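Local coordinates for putative branched-chain amino acid ABC transporter, periplasmic branched-chain amino acid-binding protein (Pseudomonas protegens Pf-5, PDB 4RU0) that probably binds a branched-chain amino acid or a related small solute in the periplasm and delivers it to an ABC transporter, at residues T185-H188 / G193-T196; W237-T242 / L287-Y292. One frame throughout, in Å; residues are numbered along the deposited sequence.

Contact 1 of 2, residues T185-H188 / G193-T196; sequences TLYH and GRET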
loop_
_atom_site.group_PDB
_atom_site.type_symbol
_atom_site.label_atom_id
_atom_site.label_comp_id
_atom_site.label_asym_id
_atom_site.label_seq_id
_atom_site.Cartn_x
_atom_site.Cartn_y
_atom_site.Cartn_z
ATOM N N THR A 185 3.626 -20.089 -3.811
ATOM C CA THR A 185 4.050 -18.737 -3.506
ATOM C C THR A 185 5.560 -18.637 -3.681
ATOM O O THR A 185 6.332 -19.300 -2.974
ATOM C CB THR A 185 3.642 -18.309 -2.074
ATOM O OG1 THR A 185 2.216 -18.303 -1.965
ATOM C CG2 THR A 185 4.164 -16.914 -1.760
ATOM N N LEU A 186 5.965 -17.827 -4.654
ATOM C CA LEU A 186 7.367 -17.542 -4.914
ATOM C C LEU A 186 7.739 -16.210 -4.265
ATOM O O LEU A 186 7.342 -15.149 -4.753
ATOM C CB LEU A 186 7.630 -17.494 -6.418
ATOM C CG LEU A 186 9.101 -17.415 -6.841
ATOM C CD1 LEU A 186 9.824 -18.666 -6.391
ATOM C CD2 LEU A 186 9.216 -17.244 -8.342
ATOM N N TYR A 187 8.479 -16.257 -3.160
ATOM C CA TYR A 187 8.692 -15.041 -2.374
ATOM C C TYR A 187 10.160 -14.693 -2.165
ATOM O O TYR A 187 11.000 -15.565 -1.909
ATOM C CB TYR A 187 8.001 -15.154 -1.006
ATOM C CG TYR A 187 8.579 -16.205 -0.079
ATOM C CD1 TYR A 187 9.601 -15.888 0.814
ATOM C CD2 TYR A 187 8.104 -17.513 -0.095
ATOM C CE1 TYR A 187 10.137 -16.845 1.658
ATOM C CE2 TYR A 187 8.634 -18.480 0.752
ATOM C CZ TYR A 187 9.649 -18.140 1.624
ATOM O OH TYR A 187 10.179 -19.086 2.469
ATOM N N HIS A 188 10.446 -13.401 -2.286
ATOM C CA HIS A 188 11.728 -12.831 -1.909
ATOM C C HIS A 188 12.018 -13.229 -0.476
ATOM O O HIS A 188 11.193 -13.014 0.405
ATOM C CB HIS A 188 11.691 -11.310 -2.067
ATOM C CG HIS A 188 13.018 -10.642 -1.886
ATOM N ND1 HIS A 188 13.389 -10.034 -0.709
ATOM C CD2 HIS A 188 14.052 -10.467 -2.744
ATOM C CE1 HIS A 188 14.600 -9.520 -0.842
ATOM N NE2 HIS A 188 15.025 -9.774 -2.070
ATOM N N GLY A 193 8.754 -11.050 2.211
ATOM C CA GLY A 193 8.350 -12.260 1.514
ATOM C C GLY A 193 7.780 -13.324 2.438
ATOM O O GLY A 193 6.926 -14.116 2.042
ATOM N N ARG A 194 8.253 -13.334 3.679
ATOM C CA ARG A 194 7.828 -14.324 4.657
ATOM C C ARG A 194 6.507 -13.963 5.350
ATOM O O ARG A 194 5.927 -14.805 6.040
ATOM C CB ARG A 194 8.926 -14.525 5.709
ATOM C CG ARG A 194 10.226 -15.127 5.177
ATOM C CD ARG A 194 11.272 -15.183 6.289
ATOM N NE ARG A 194 12.595 -15.555 5.794
ATOM C CZ ARG A 194 13.563 -16.067 6.554
ATOM N NH1 ARG A 194 13.356 -16.282 7.849
ATOM N NH2 ARG A 194 14.736 -16.375 6.015
ATOM N N GLU A 195 6.031 -12.731 5.162
ATOM C CA GLU A 195 4.846 -12.249 5.876
ATOM C C GLU A 195 3.610 -13.082 5.589
ATOM O O GLU A 195 2.762 -13.238 6.460
ATOM C CB GLU A 195 4.540 -10.779 5.534
ATOM C CG GLU A 195 5.132 -9.760 6.496
ATOM C CD GLU A 195 4.816 -10.056 7.958
ATOM O OE1 GLU A 195 3.667 -9.829 8.395
ATOM O OE2 GLU A 195 5.730 -10.514 8.676
ATOM N N THR A 196 3.510 -13.619 4.375
ATOM C CA THR A 196 2.305 -14.337 3.974
ATOM C C THR A 196 2.339 -15.815 4.353
ATOM O O THR A 196 1.401 -16.548 4.046
ATOM C CB THR A 196 2.051 -14.220 2.454
ATOM O OG1 THR A 196 3.266 -14.467 1.737
ATOM C CG2 THR A 196 1.519 -12.845 2.102
#

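Contact 2 of 2, residues W237-T242 / L287-Y292; sequences WVFLRT and LALTPY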
loop_
_atom_site.group_PDB
_atom_site.type_symbol
_atom_site.label_atom_id
_atom_site.label_comp_id
_atom_site.label_asym_id
_atom_site.label_seq_id
_atom_site.Cartn_x
_atom_site.Cartn_y
_atom_site.Cartn_z
ATOM N N TRP A 237 -1.798 -21.944 -9.827
ATOM C CA TRP A 237 -1.499 -20.514 -9.725
ATOM C C TRP A 237 -0.152 -20.256 -9.056
ATOM O O TRP A 237 0.280 -21.024 -8.194
ATOM C CB TRP A 237 -2.600 -19.789 -8.947
ATOM C CG TRP A 237 -3.933 -19.854 -9.616
ATOM C CD1 TRP A 237 -4.889 -20.812 -9.440
ATOM C CD2 TRP A 237 -4.462 -18.929 -10.572
ATOM N NE1 TRP A 237 -5.981 -20.543 -10.230
ATOM C CE2 TRP A 237 -5.747 -19.395 -10.936
ATOM C CE3 TRP A 237 -3.977 -17.754 -11.161
ATOM C CZ2 TRP A 237 -6.555 -18.723 -11.858
ATOM C CZ3 TRP A 237 -4.782 -17.085 -12.083
ATOM C CH2 TRP A 237 -6.057 -17.573 -12.420
ATOM N N VAL A 238 0.506 -19.173 -9.458
ATOM C CA VAL A 238 1.676 -18.695 -8.734
ATOM C C VAL A 238 1.419 -17.309 -8.147
ATOM O O VAL A 238 1.089 -16.358 -8.863
ATOM C CB VAL A 238 2.933 -18.643 -9.626
ATOM C CG1 VAL A 238 4.082 -17.955 -8.885
ATOM C CG2 VAL A 238 3.343 -20.050 -10.046
ATOM N N PHE A 239 1.540 -17.223 -6.829
ATOM C CA PHE A 239 1.482 -15.970 -6.097
ATOM C C PHE A 239 2.905 -15.402 -6.067
ATOM O O PHE A 239 3.765 -15.905 -5.345
ATOM C CB PHE A 239 0.939 -16.212 -4.684
ATOM C CG PHE A 239 0.594 -14.956 -3.919
ATOM C CD1 PHE A 239 0.525 -13.719 -4.551
ATOM C CD2 PHE A 239 0.335 -15.021 -2.558
ATOM C CE1 PHE A 239 0.206 -12.567 -3.833
ATOM C CE2 PHE A 239 0.013 -13.877 -1.838
ATOM C CZ PHE A 239 -0.052 -12.644 -2.480
ATOM N N LEU A 240 3.158 -14.372 -6.867
ATOM C CA LEU A 240 4.513 -13.867 -7.029
ATOM C C LEU A 240 4.812 -12.736 -6.058
ATOM O O LEU A 240 4.356 -11.608 -6.245
ATOM C CB LEU A 240 4.741 -13.391 -8.462
ATOM C CG LEU A 240 6.176 -12.979 -8.764
ATOM C CD1 LEU A 240 7.100 -14.170 -8.596
ATOM C CD2 LEU A 240 6.303 -12.377 -10.157
ATOM N N ARG A 241 5.648 -13.010 -5.076
ATOM C CA ARG A 241 5.937 -12.048 -4.034
ATOM C C ARG A 241 7.424 -11.811 -4.033
ATOM O O ARG A 241 8.113 -12.010 -3.080
ATOM C CB ARG A 241 5.461 -12.563 -2.687
ATOM C CG ARG A 241 3.991 -12.920 -2.653
ATOM C CD ARG A 241 3.422 -12.915 -1.252
ATOM N NE ARG A 241 3.398 -11.564 -0.773
ATOM C CZ ARG A 241 4.091 -11.109 0.252
ATOM N NH1 ARG A 241 4.012 -9.838 0.558
ATOM N NH2 ARG A 241 4.837 -11.907 0.960
ATOM N N THR A 242 7.879 -11.362 -5.175
ATOM C CA THR A 242 9.245 -10.911 -5.367
ATOM C C THR A 242 9.286 -9.393 -5.245
ATOM O O THR A 242 8.257 -8.748 -5.049
ATOM C CB THR A 242 9.786 -11.329 -6.751
ATOM O OG1 THR A 242 8.828 -10.964 -7.758
ATOM C CG2 THR A 242 10.017 -12.826 -6.804
ATOM N N LEU A 287 -0.666 -11.195 -14.346
ATOM C CA LEU A 287 -1.635 -10.584 -13.440
ATOM C C LEU A 287 -0.940 -9.929 -12.244
ATOM O O LEU A 287 0.160 -10.335 -11.853
ATOM C CB LEU A 287 -2.639 -11.620 -12.938
ATOM C CG LEU A 287 -3.416 -12.400 -13.999
ATOM C CD1 LEU A 287 -4.463 -13.296 -13.354
ATOM C CD2 LEU A 287 -4.050 -11.445 -14.986
ATOM N N ALA A 288 -1.587 -8.926 -11.656
ATOM C CA ALA A 288 -1.066 -8.309 -10.438
ATOM C C ALA A 288 -2.188 -7.734 -9.585
ATOM O O ALA A 288 -3.194 -7.257 -10.111
ATOM C CB ALA A 288 -0.057 -7.227 -10.782
ATOM N N LEU A 289 -2.015 -7.797 -8.267
ATOM C CA LEU A 289 -2.955 -7.184 -7.336
ATOM C C LEU A 289 -2.598 -5.714 -7.130
ATOM O O LEU A 289 -1.428 -5.339 -7.191
ATOM C CB LEU A 289 -2.950 -7.925 -5.992
ATOM C CG LEU A 289 -3.356 -9.399 -6.001
ATOM C CD1 LEU A 289 -2.943 -10.082 -4.700
ATOM C CD2 LEU A 289 -4.846 -9.545 -6.219
ATOM N N THR A 290 -3.601 -4.882 -6.880
ATOM C CA THR A 290 -3.350 -3.468 -6.604
ATOM C C THR A 290 -4.448 -2.854 -5.744
ATOM O O THR A 290 -5.627 -3.176 -5.912
ATOM C CB THR A 290 -3.223 -2.645 -7.906
ATOM O OG1 THR A 290 -3.013 -1.264 -7.586
ATOM C CG2 THR A 290 -4.481 -2.769 -8.748
ATOM N N PRO A 291 -4.061 -1.983 -4.802
ATOM C CA PRO A 291 -5.026 -1.195 -4.038
ATOM C C PRO A 291 -5.230 0.181 -4.667
ATOM O O PRO A 291 -6.078 0.949 -4.210
ATOM C CB PRO A 291 -4.367 -1.086 -2.666
ATOM C CG PRO A 291 -2.916 -1.018 -2.991
ATOM C CD PRO A 291 -2.702 -1.849 -4.252
ATOM N N TYR A 292 -4.431 0.488 -5.675
ATOM C CA TYR A 292 -4.555 1.726 -6.426
ATOM C C TYR A 292 -4.257 1.545 -7.917
ATOM O O TYR A 292 -3.178 1.878 -8.371
ATOM C CB TYR A 292 -3.671 2.820 -5.827
ATOM C CG TYR A 292 -2.435 2.320 -5.122
ATOM C CD1 TYR A 292 -1.382 1.804 -5.832
ATOM C CD2 TYR A 292 -2.322 2.384 -3.748
ATOM C CE1 TYR A 292 -0.251 1.361 -5.206
ATOM C CE2 TYR A 292 -1.198 1.933 -3.114
ATOM C CZ TYR A 292 -0.163 1.420 -3.852
ATOM O OH TYR A 292 0.967 0.963 -3.239
#

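Contact 1 of 2, residues T185-H188 / G193-T196
Y187, near the end of strand 182-188, brings its ring up to the carbonyl of G193 and to CG of R194, where the chain turns from strand into the short helix 191-194. This is a strand-to-helix turn at the carboxyl end of a parallel strand, within the beta-alpha-beta unit that leads on to strand 210-216 in the periplasmic binding protein fold. The Y187 side chain can be followed outward. CB lies 3.4 Å from G193 O. CG is held between the backbone N and the carbonyl carbon (chi1 66°), which turns the ring toward G193, and it too approaches G193 O at 3.4 Å. CD1 is 3.4 Å from G193 O, CD2 4.2 Å from it, so the oxygen sits on the CD1 side of the ring. Further out, CE1 meets R194 CG at 3.9 Å; the aliphatic chain of R194 passes this corner of the ring obliquely, and its guanidinium plane is turned 82° from the ring plane. With an alanine here, the space beside the G193 carbonyl would probably be left unfilled and R194 CG would lose its aromatic neighbour. R194 NE is engaged in a salt bridge with D189. H188 directs its imidazole away from the helix, hydrogen-bonding S190 through ND1 and D218 through NE2, and this side chain lies about 5 Å from the bound pentaoxaheptadecane, so the turn borders the ligand cleft. Farther back, T185 and T196 both direct CB toward the other segment, yet T185 CG2 and T196 OG1 stay 4.4 Å apart. Across the mouth of the turn the backbones close directly through a CA-H...O contact: G193 CA stands 3.1 Å from H188 O, with an angle of 159° at the hydrogen.

Contact 2 of 2, residues W237-T242 / L287-Y292
W237 and L287 make one of two apolar contacts that join these strands, and F239 with L289 makes the other. In the first, L287 CD1 comes to the edge of the indole, near its plane, and stands 4.0 Å from W237 CZ3. The tryptophan has CG beside its backbone N (chi1 -63°); this torsion, with chi2 near 90°, brings the six-membered ring to the leucine. In the second, L289 CD1 meets F239 CE1 at 4.1 Å, the two side chains crossing at about a right angle. F239 has CG anti to its N (chi1 -169°), which carries the ring out from the strand to the leucine methyl. R241 CD adds to this group, 3.6 Å above one face of the F239 ring and displaced toward its rim.

Strand 264-266 lies between the two strands in the parallel part of the sheet, as in the Rossmann-like lobes of periplasmic binding proteins, and I265 touches W237, L287 and L289. Helix 157-172 packs on this side, L164 against F239 and I168 against W237.

The polar contacts lie beside these apolar pairs. W237 NE1 hydrogen-bonds E172 OE2, and R241 NE forms a salt bridge with D267. At the end of strand 287-290, T290 OG1 accepts from Y292 N at 3.0 Å, forming an ST turn that leads to the Y292 ring beside W269 of the ligand pocket.

How the contacts relate
Both contacts are buried in the same lobe, their centres 11 Å apart; contact 1 includes one exposed residue, R194, whereas every touching residue of contact 2 is buried. They share one sheet, in which strands 182-188 and 237-241 are neighbours: L186 O and R241 N are 2.7 Å apart, and H188 N and R241 O 2.8 Å, both probable hydrogen bonds. Contact 1 is local, joining a strand end to the helix that follows, and rests largely on a ring against backbone. Contact 2 links strands distant in sequence across an intervening one, through leucine methyls meeting aromatic ring carbons. R241 connects them, its NH2 packing near G193 O and T196 OG1.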